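Local coordinates for protein alanine racemase (Enterococcus faecalis, PDB 3E6E) that belongs to the alanine racemase family, pairing a TIM-barrel domain with a beta-rich C-terminal domain in a two-chain assembly, at residues A[221-233]-A[238-250]. The protein carries 1 engineered substitution. Sequence-based numbering, arbitrary orientation.
With DCS (D-[3-hydroxy-2-methyl-5-phosphonooxymethyl-pyridin-4-ylmethyl]-N,O-cycloserylamide), chain D.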
ATOM      1  N   ILE A 221      -6.265 -23.153  16.744  1.00 25.52           N
ATOM      2  CA  ILE A 221      -6.401 -21.705  16.754  1.00 25.29           C
ATOM      3  C   ILE A 221      -5.779 -21.136  15.503  1.00 24.90           C
ATOM      4  O   ILE A 221      -4.837 -21.710  14.946  1.00 25.99           O
ATOM      5  CB  ILE A 221      -5.719 -21.061  17.977  1.00 26.17           C
ATOM      6  CG1 ILE A 221      -4.203 -21.068  17.792  1.00 24.04           C
ATOM      7  CG2 ILE A 221      -6.114 -21.812  19.259  1.00 24.62           C
ATOM      8  CD1 ILE A 221      -3.483 -20.344  18.892  1.00 26.17           C
ATOM      9  N   ARG A 222      -6.331 -20.016  15.051  1.00 24.00           N
ATOM     10  CA  ARG A 222      -5.839 -19.331  13.864  1.00 22.82           C
ATOM     11  C   ARG A 222      -4.931 -18.158  14.269  1.00 21.57           C
ATOM     12  O   ARG A 222      -5.339 -17.007  14.245  1.00 19.79           O
ATOM     13  CB  ARG A 222      -7.022 -18.827  13.041  1.00 23.49           C
ATOM     14  CG  ARG A 222      -7.707 -19.896  12.189  1.00 23.94           C
ATOM     15  CD  ARG A 222      -9.167 -19.993  12.538  1.00 25.18           C
ATOM     16  NE  ARG A 222      -9.724 -18.672  12.796  1.00 25.33           N
ATOM     17  CZ  ARG A 222     -10.947 -18.461  13.270  1.00 25.25           C
ATOM     18  NH1 ARG A 222     -11.746 -19.489  13.531  1.00 27.20           N
ATOM     19  NH2 ARG A 222     -11.366 -17.222  13.515  1.00 26.02           N
ATOM     20  N   TYR A 223      -3.691 -18.473  14.625  1.00 22.08           N
ATOM     21  CA  TYR A 223      -2.725 -17.472  15.071  1.00 22.92           C
ATOM     22  C   TYR A 223      -2.234 -16.506  13.979  1.00 23.51           C
ATOM     23  O   TYR A 223      -1.563 -16.922  13.026  1.00 24.26           O
ATOM     24  CB  TYR A 223      -1.519 -18.176  15.694  1.00 21.39           C
ATOM     25  CG  TYR A 223      -0.965 -17.491  16.925  1.00 21.14           C
ATOM     26  CD1 TYR A 223       0.378 -17.607  17.258  1.00 19.49           C
ATOM     27  CD2 TYR A 223      -1.792 -16.753  17.778  1.00 21.43           C
ATOM     28  CE1 TYR A 223       0.888 -17.011  18.399  1.00 19.51           C
ATOM     29  CE2 TYR A 223      -1.287 -16.156  18.926  1.00 19.18           C
ATOM     30  CZ  TYR A 223       0.056 -16.291  19.229  1.00 19.09           C
ATOM     31  OH  TYR A 223       0.575 -15.713  20.369  1.00 20.52           O
ATOM     32  N   GLY A 224      -2.541 -15.220  14.139  1.00 22.17           N
ATOM     33  CA  GLY A 224      -2.116 -14.238  13.163  1.00 21.90           C
ATOM     34  C   GLY A 224      -1.035 -13.254  13.599  1.00 22.51           C
ATOM     35  O   GLY A 224       0.147 -13.593  13.668  1.00 21.32           O
ATOM     36  N   VAL A 225      -1.462 -12.024  13.891  1.00 23.63           N
ATOM     37  CA  VAL A 225      -0.576 -10.931  14.292  1.00 22.89           C
ATOM     38  C   VAL A 225       0.464 -11.215  15.352  1.00 22.89           C
ATOM     39  O   VAL A 225       1.571 -10.664  15.301  1.00 23.91           O
ATOM     40  CB  VAL A 225      -1.375  -9.716  14.768  1.00 21.21           C
ATOM     41  CG1 VAL A 225      -2.120  -9.146  13.625  1.00 19.99           C
ATOM     42  CG2 VAL A 225      -2.302 -10.112  15.879  1.00 21.05           C
ATOM     43  N   ALA A 226       0.119 -12.048  16.321  1.00 20.75           N
ATOM     44  CA  ALA A 226       1.068 -12.339  17.366  1.00 20.27           C
ATOM     45  C   ALA A 226       2.273 -13.107  16.840  1.00 20.80           C
ATOM     46  O   ALA A 226       3.367 -12.980  17.383  1.00 19.99           O
ATOM     47  CB  ALA A 226       0.401 -13.105  18.477  1.00 20.01           C
ATOM     48  N   MET A 227       2.108 -13.894  15.782  1.00 22.25           N
ATOM     49  CA  MET A 227       3.268 -14.640  15.298  1.00 24.27           C
ATOM     50  C   MET A 227       4.270 -13.715  14.611  1.00 24.44           C
ATOM     51  O   MET A 227       5.338 -14.145  14.175  1.00 24.10           O
ATOM     52  CB  MET A 227       2.857 -15.810  14.381  1.00 23.30           C
ATOM     53  CG  MET A 227       2.298 -15.476  13.029  1.00 23.06           C
ATOM     54  SD  MET A 227       1.795 -17.041  12.197  1.00 25.97           S
ATOM     55  CE  MET A 227       1.436 -16.431  10.510  1.00 21.55           C
ATOM     56  N   TYR A 228       3.914 -12.434  14.546  1.00 24.74           N
ATOM     57  CA  TYR A 228       4.766 -11.413  13.950  1.00 23.42           C
ATOM     58  C   TYR A 228       5.307 -10.500  15.057  1.00 22.74           C
ATOM     59  O   TYR A 228       6.013  -9.532  14.788  1.00 23.93           O
ATOM     60  CB  TYR A 228       3.972 -10.601  12.932  1.00 23.15           C
ATOM     61  CG  TYR A 228       3.354 -11.433  11.825  1.00 23.32           C
ATOM     62  CD1 TYR A 228       4.135 -11.975  10.804  1.00 21.72           C
ATOM     63  CD2 TYR A 228       1.979 -11.678  11.800  1.00 25.00           C
ATOM     64  CE1 TYR A 228       3.560 -12.741   9.785  1.00 22.51           C
ATOM     65  CE2 TYR A 228       1.391 -12.444  10.786  1.00 24.79           C
ATOM     66  CZ  TYR A 228       2.183 -12.972   9.782  1.00 23.51           C
ATOM     67  OH  TYR A 228       1.586 -13.717   8.782  1.00 21.82           O
ATOM     68  N   GLY A 229       4.964 -10.827  16.299  1.00 21.94           N
ATOM     69  CA  GLY A 229       5.423 -10.068  17.450  1.00 21.69           C
ATOM     70  C   GLY A 229       4.680  -8.784  17.778  1.00 22.80           C
ATOM     71  O   GLY A 229       5.240  -7.887  18.421  1.00 24.78           O
ATOM     72  N   LEU A 230       3.422  -8.680  17.364  1.00 20.88           N
ATOM     73  CA  LEU A 230       2.673  -7.465  17.624  1.00 19.88           C
ATOM     74  C   LEU A 230       1.483  -7.684  18.530  1.00 20.38           C
ATOM     75  O   LEU A 230       0.637  -8.543  18.270  1.00 22.62           O
ATOM     76  CB  LEU A 230       2.226  -6.856  16.301  1.00 18.59           C
ATOM     77  CG  LEU A 230       3.400  -6.652  15.338  1.00 17.20           C
ATOM     78  CD1 LEU A 230       2.896  -6.195  13.995  1.00 15.74           C
ATOM     79  CD2 LEU A 230       4.377  -5.651  15.935  1.00 16.15           C
ATOM     80  N   ASN A 231       1.427  -6.896  19.600  1.00 19.64           N
ATOM     81  CA  ASN A 231       0.351  -6.985  20.577  1.00 17.91           C
ATOM     82  C   ASN A 231      -0.982  -6.877  19.865  1.00 17.61           C
ATOM     83  O   ASN A 231      -1.379  -5.800  19.448  1.00 17.49           O
ATOM     84  CB  ASN A 231       0.474  -5.865  21.590  1.00 16.07           C
ATOM     85  CG  ASN A 231      -0.572  -5.951  22.653  1.00 18.86           C
ATOM     86  OD1 ASN A 231      -1.755  -6.153  22.363  1.00 20.85           O
ATOM     87  ND2 ASN A 231      -0.157  -5.795  23.902  1.00 18.18           N
ATOM     88  N   PRO A 232      -1.699  -7.999  19.736  1.00 17.70           N
ATOM     89  CA  PRO A 232      -2.993  -8.000  19.054  1.00 17.27           C
ATOM     90  C   PRO A 232      -4.043  -7.049  19.596  1.00 17.12           C
ATOM     91  O   PRO A 232      -5.167  -7.052  19.116  1.00 17.88           O
ATOM     92  CB  PRO A 232      -3.423  -9.464  19.132  1.00 17.46           C
ATOM     93  CG  PRO A 232      -2.822  -9.923  20.408  1.00 18.83           C
ATOM     94  CD  PRO A 232      -1.440  -9.298  20.387  1.00 17.77           C
ATOM     95  N   SER A 233      -3.698  -6.236  20.589  1.00 17.49           N
ATOM     96  CA  SER A 233      -4.668  -5.286  21.121  1.00 17.84           C
ATOM     97  C   SER A 233      -4.095  -3.876  21.168  1.00 19.56           C
ATOM     98  O   SER A 233      -4.619  -3.003  21.870  1.00 20.62           O
ATOM     99  CB  SER A 233      -5.111  -5.687  22.525  1.00 16.80           C
ATOM    100  OG  SER A 233      -4.201  -5.239  23.510  1.00 18.16           O
ATOM    101  N   ALA A 238      -1.628  -6.635  28.192  1.00 16.77           N
ATOM    102  CA  ALA A 238      -0.289  -7.184  28.106  1.00 17.60           C
ATOM    103  C   ALA A 238      -0.364  -8.631  27.609  1.00 18.10           C
ATOM    104  O   ALA A 238      -1.111  -9.447  28.139  1.00 16.36           O
ATOM    105  CB  ALA A 238       0.388  -7.111  29.478  1.00 14.04           C
ATOM    106  N   PRO A 239       0.395  -8.960  26.557  1.00 20.23           N
ATOM    107  CA  PRO A 239       0.360 -10.330  26.051  1.00 20.76           C
ATOM    108  C   PRO A 239       0.693 -11.311  27.149  1.00 22.01           C
ATOM    109  O   PRO A 239       1.266 -10.939  28.161  1.00 21.03           O
ATOM    110  CB  PRO A 239       1.390 -10.303  24.946  1.00 19.99           C
ATOM    111  CG  PRO A 239       1.152  -8.945  24.371  1.00 19.95           C
ATOM    112  CD  PRO A 239       1.104  -8.083  25.613  1.00 19.34           C
ATOM    113  N   SER A 240       0.323 -12.566  26.943  1.00 23.99           N
ATOM    114  CA  SER A 240       0.561 -13.600  27.938  1.00 26.00           C
ATOM    115  C   SER A 240       1.971 -14.183  27.885  1.00 25.52           C
ATOM    116  O   SER A 240       2.314 -15.092  28.646  1.00 26.24           O
ATOM    117  CB  SER A 240      -0.490 -14.691  27.764  1.00 27.56           C
ATOM    118  OG  SER A 240      -1.777 -14.107  27.864  1.00 32.83           O
ATOM    119  N   TYR A 241       2.779 -13.653  26.972  1.00 24.69           N
ATOM    120  CA  TYR A 241       4.167 -14.066  26.813  1.00 22.72           C
ATOM    121  C   TYR A 241       4.880 -13.063  25.904  1.00 22.80           C
ATOM    122  O   TYR A 241       4.243 -12.360  25.113  1.00 21.86           O
ATOM    123  CB  TYR A 241       4.248 -15.492  26.249  1.00 22.25           C
ATOM    124  CG  TYR A 241       3.875 -15.648  24.789  1.00 22.35           C
ATOM    125  CD1 TYR A 241       4.821 -15.462  23.785  1.00 23.23           C
ATOM    126  CD2 TYR A 241       2.574 -15.988  24.412  1.00 21.88           C
ATOM    127  CE1 TYR A 241       4.481 -15.612  22.441  1.00 23.40           C
ATOM    128  CE2 TYR A 241       2.226 -16.137  23.073  1.00 20.37           C
ATOM    129  CZ  TYR A 241       3.182 -15.950  22.096  1.00 21.82           C
ATOM    130  OH  TYR A 241       2.854 -16.094  20.775  1.00 22.02           O
ATOM    131  N   ALA A 242       6.201 -12.993  26.036  1.00 23.01           N
ATOM    132  CA  ALA A 242       7.033 -12.070  25.273  1.00 22.14           C
ATOM    133  C   ALA A 242       6.931 -12.234  23.775  1.00 22.26           C
ATOM    134  O   ALA A 242       7.405 -13.225  23.226  1.00 23.10           O
ATOM    135  CB  ALA A 242       8.469 -12.229  25.685  1.00 22.65           C
ATOM    136  N   LEU A 243       6.313 -11.258  23.116  1.00 22.27           N
ATOM    137  CA  LEU A 243       6.178 -11.277  21.664  1.00 22.48           C
ATOM    138  C   LEU A 243       7.414 -10.561  21.138  1.00 23.68           C
ATOM    139  O   LEU A 243       7.823  -9.551  21.699  1.00 22.94           O
ATOM    140  CB  LEU A 243       4.914 -10.529  21.223  1.00 22.58           C
ATOM    141  CG  LEU A 243       3.559 -11.170  21.544  1.00 22.69           C
ATOM    142  CD1 LEU A 243       2.429 -10.205  21.186  1.00 20.07           C
ATOM    143  CD2 LEU A 243       3.424 -12.491  20.775  1.00 20.85           C
ATOM    144  N   LYS A 244       8.019 -11.089  20.077  1.00 24.83           N
ATOM    145  CA  LYS A 244       9.219 -10.481  19.516  1.00 23.63           C
ATOM    146  C   LYS A 244       8.950  -9.965  18.111  1.00 23.20           C
ATOM    147  O   LYS A 244       8.755 -10.742  17.172  1.00 23.25           O
ATOM    148  CB  LYS A 244      10.362 -11.496  19.485  1.00 24.99           C
ATOM    149  CG  LYS A 244      11.593 -11.024  18.709  1.00 30.90           C
ATOM    150  CD  LYS A 244      12.591 -12.167  18.482  1.00 32.65           C
ATOM    151  CE  LYS A 244      13.276 -12.605  19.768  1.00 33.19           C
ATOM    152  NZ  LYS A 244      14.291 -11.604  20.211  1.00 35.83           N
ATOM    153  N   PRO A 245       8.933  -8.637  17.947  1.00 22.29           N
ATOM    154  CA  PRO A 245       8.684  -8.033  16.639  1.00 21.85           C
ATOM    155  C   PRO A 245       9.567  -8.644  15.557  1.00 21.16           C
ATOM    156  O   PRO A 245      10.774  -8.796  15.737  1.00 19.80           O
ATOM    157  CB  PRO A 245       8.987  -6.562  16.890  1.00 23.10           C
ATOM    158  CG  PRO A 245       8.543  -6.382  18.319  1.00 22.94           C
ATOM    159  CD  PRO A 245       9.152  -7.599  18.970  1.00 22.46           C
ATOM    160  N   ALA A 246       8.956  -9.003  14.435  1.00 21.05           N
ATOM    161  CA  ALA A 246       9.692  -9.607  13.333  1.00 22.25           C
ATOM    162  C   ALA A 246       9.973  -8.616  12.209  1.00 21.79           C
ATOM    163  O   ALA A 246      10.868  -8.833  11.400  1.00 22.26           O
ATOM    164  CB  ALA A 246       8.910 -10.789  12.784  1.00 23.10           C
ATOM    165  N   LEU A 247       9.193  -7.542  12.165  1.00 21.64           N
ATOM    166  CA  LEU A 247       9.310  -6.503  11.149  1.00 20.41           C
ATOM    167  C   LEU A 247      10.338  -5.463  11.569  1.00 20.79           C
ATOM    168  O   LEU A 247      10.499  -5.191  12.753  1.00 22.27           O
ATOM    169  CB  LEU A 247       7.953  -5.825  10.966  1.00 19.03           C
ATOM    170  CG  LEU A 247       7.596  -4.987   9.743  1.00 17.10           C
ATOM    171  CD1 LEU A 247       8.728  -4.049   9.388  1.00 17.60           C
ATOM    172  CD2 LEU A 247       7.263  -5.895   8.594  1.00 15.55           C
ATOM    173  N   ARG A 248      11.012  -4.876  10.580  1.00 21.38           N
ATOM    174  CA  ARG A 248      12.030  -3.843  10.790  1.00 18.88           C
ATOM    175  C   ARG A 248      12.124  -3.011   9.509  1.00 16.90           C
ATOM    176  O   ARG A 248      12.071  -3.550   8.397  1.00 15.56           O
ATOM    177  CB  ARG A 248      13.371  -4.497  11.101  1.00 19.97           C
ATOM    178  CG  ARG A 248      14.255  -3.674  11.981  1.00 21.02           C
ATOM    179  CD  ARG A 248      15.466  -4.470  12.448  1.00 24.35           C
ATOM    180  NE  ARG A 248      16.328  -3.620  13.267  1.00 30.61           N
ATOM    181  CZ  ARG A 248      17.046  -2.597  12.803  1.00 29.55           C
ATOM    182  NH1 ARG A 248      17.026  -2.293  11.515  1.00 28.81           N
ATOM    183  NH2 ARG A 248      17.755  -1.852  13.641  1.00 31.03           N
ATOM    184  N   LEU A 249      12.256  -1.699   9.651  1.00 13.78           N
ATOM    185  CA  LEU A 249      12.315  -0.835   8.473  1.00 14.24           C
ATOM    186  C   LEU A 249      13.439   0.186   8.528  1.00 15.84           C
ATOM    187  O   LEU A 249      13.526   0.982   9.474  1.00 17.49           O
ATOM    188  CB  LEU A 249      10.986  -0.112   8.314  1.00 12.43           C
ATOM    189  CG  LEU A 249      10.854   0.963   7.249  1.00 10.58           C
ATOM    190  CD1 LEU A 249      10.932   0.361   5.843  1.00  9.88           C
ATOM    191  CD2 LEU A 249       9.516   1.641   7.450  1.00  8.48           C
ATOM    192  N   THR A 250      14.290   0.180   7.503  1.00 15.77           N
ATOM    193  CA  THR A 250      15.418   1.107   7.443  1.00 13.55           C
ATOM    194  C   THR A 250      15.562   1.769   6.090  1.00 13.66           C
ATOM    195  O   THR A 250      14.912   1.396   5.110  1.00 13.21           O
ATOM    196  CB  THR A 250      16.763   0.399   7.722  1.00 13.22           C
ATOM    197  OG1 THR A 250      16.865  -0.760   6.882  1.00 11.85           O
ATOM    198  CG2 THR A 250      16.903   0.009   9.190  1.00  8.80           C
TER
HETATM  199  N1  DCS D 372      -9.363 -15.965  11.619  1.00 29.63           N
HETATM  200  C2  DCS D 372     -10.155 -15.207  10.695  1.00 29.64           C
HETATM  201  C2A DCS D 372     -11.483 -15.735  10.185  1.00 31.69           C
HETATM  202  C3  DCS D 372      -9.660 -13.963  10.290  1.00 29.97           C
HETATM  203  O3  DCS D 372     -10.343 -13.187   9.419  1.00 30.58           O
HETATM  204  C4  DCS D 372      -8.382 -13.512  10.816  1.00 30.89           C
HETATM  205  C4A DCS D 372      -7.837 -12.162  10.391  1.00 34.27           C
HETATM  206  C5  DCS D 372      -7.654 -14.365  11.758  1.00 28.15           C
HETATM  207  C6  DCS D 372      -8.161 -15.561  12.127  1.00 28.49           C
HETATM  208  C5A DCS D 372      -6.327 -13.982  12.364  1.00 26.89           C
HETATM  209  O4P DCS D 372      -6.528 -12.862  13.229  1.00 27.14           O
HETATM  210  P   DCS D 372      -5.391 -12.134  14.074  1.00 25.04           P
HETATM  211  O1P DCS D 372      -4.853 -13.125  14.985  1.00 26.02           O
HETATM  212  O2P DCS D 372      -4.378 -11.620  13.157  1.00 24.66           O
HETATM  213  O3P DCS D 372      -6.024 -11.049  14.817  1.00 25.99           O
HETATM  214  N   DCS D 372      -8.823 -11.063  10.739  1.00 37.03           N
HETATM  215  CA  DCS D 372      -8.541  -9.721  10.442  1.00 37.37           C
HETATM  216  C   DCS D 372      -9.116  -8.971   9.374  1.00 38.21           C
HETATM  217  O   DCS D 372     -10.002  -9.444   8.450  1.00 39.09           O
HETATM  218  ND  DCS D 372      -8.652  -7.746   9.427  1.00 37.84           N
HETATM  219  OG  DCS D 372      -7.782  -7.653  10.494  1.00 37.75           O
HETATM  220  CB  DCS D 372      -7.717  -8.855  11.104  1.00 38.26           C
HETATM  221  O   HOH W   1       6.737  -7.344  13.264  1.00  9.02           O
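Y228 and A246 join the two backbones: A246 N donates to Y228 O at 3.0 Å from above the carbonyl plane, 43° out, while a water donating to that oxygen accepts from L247 N. One residue on, G229 brings its CA to 3.4 Å from K244 O in a CA-H...O contact, leaving no room for a side chain. L243, the main apolar side chain, has CG anti to the carbonyl carbon (chi1 -70°), and its isopropyl end forks: CD2 packs 3.8 Å from A226 CB, CD1 against the L230–N231 peptide and P232 CD. Y223 and Y241 reach toward each other; their OH atoms, each at the edge of the other ring, are modelled 2.3 Å apart, a hydrogen bond too short to take literally. N231 OD1 accepts from S233 OG, and N231 ND2, bonded to L237 O, lies 3.1 Å from P239 CD. The 3-10 segment 225-228 starts at the ligand: V225 N gives DCS O2P a fairly straight 3.0 Å bond, and R222 NE meets DCS N1. The link leaving barrel strand 220-223 folds back over the phosphate-binding turn, with Y241 and P232 against helix 207-212 and K244 on helix 15-28, before entering strand 249-259 of the C-terminal sheet.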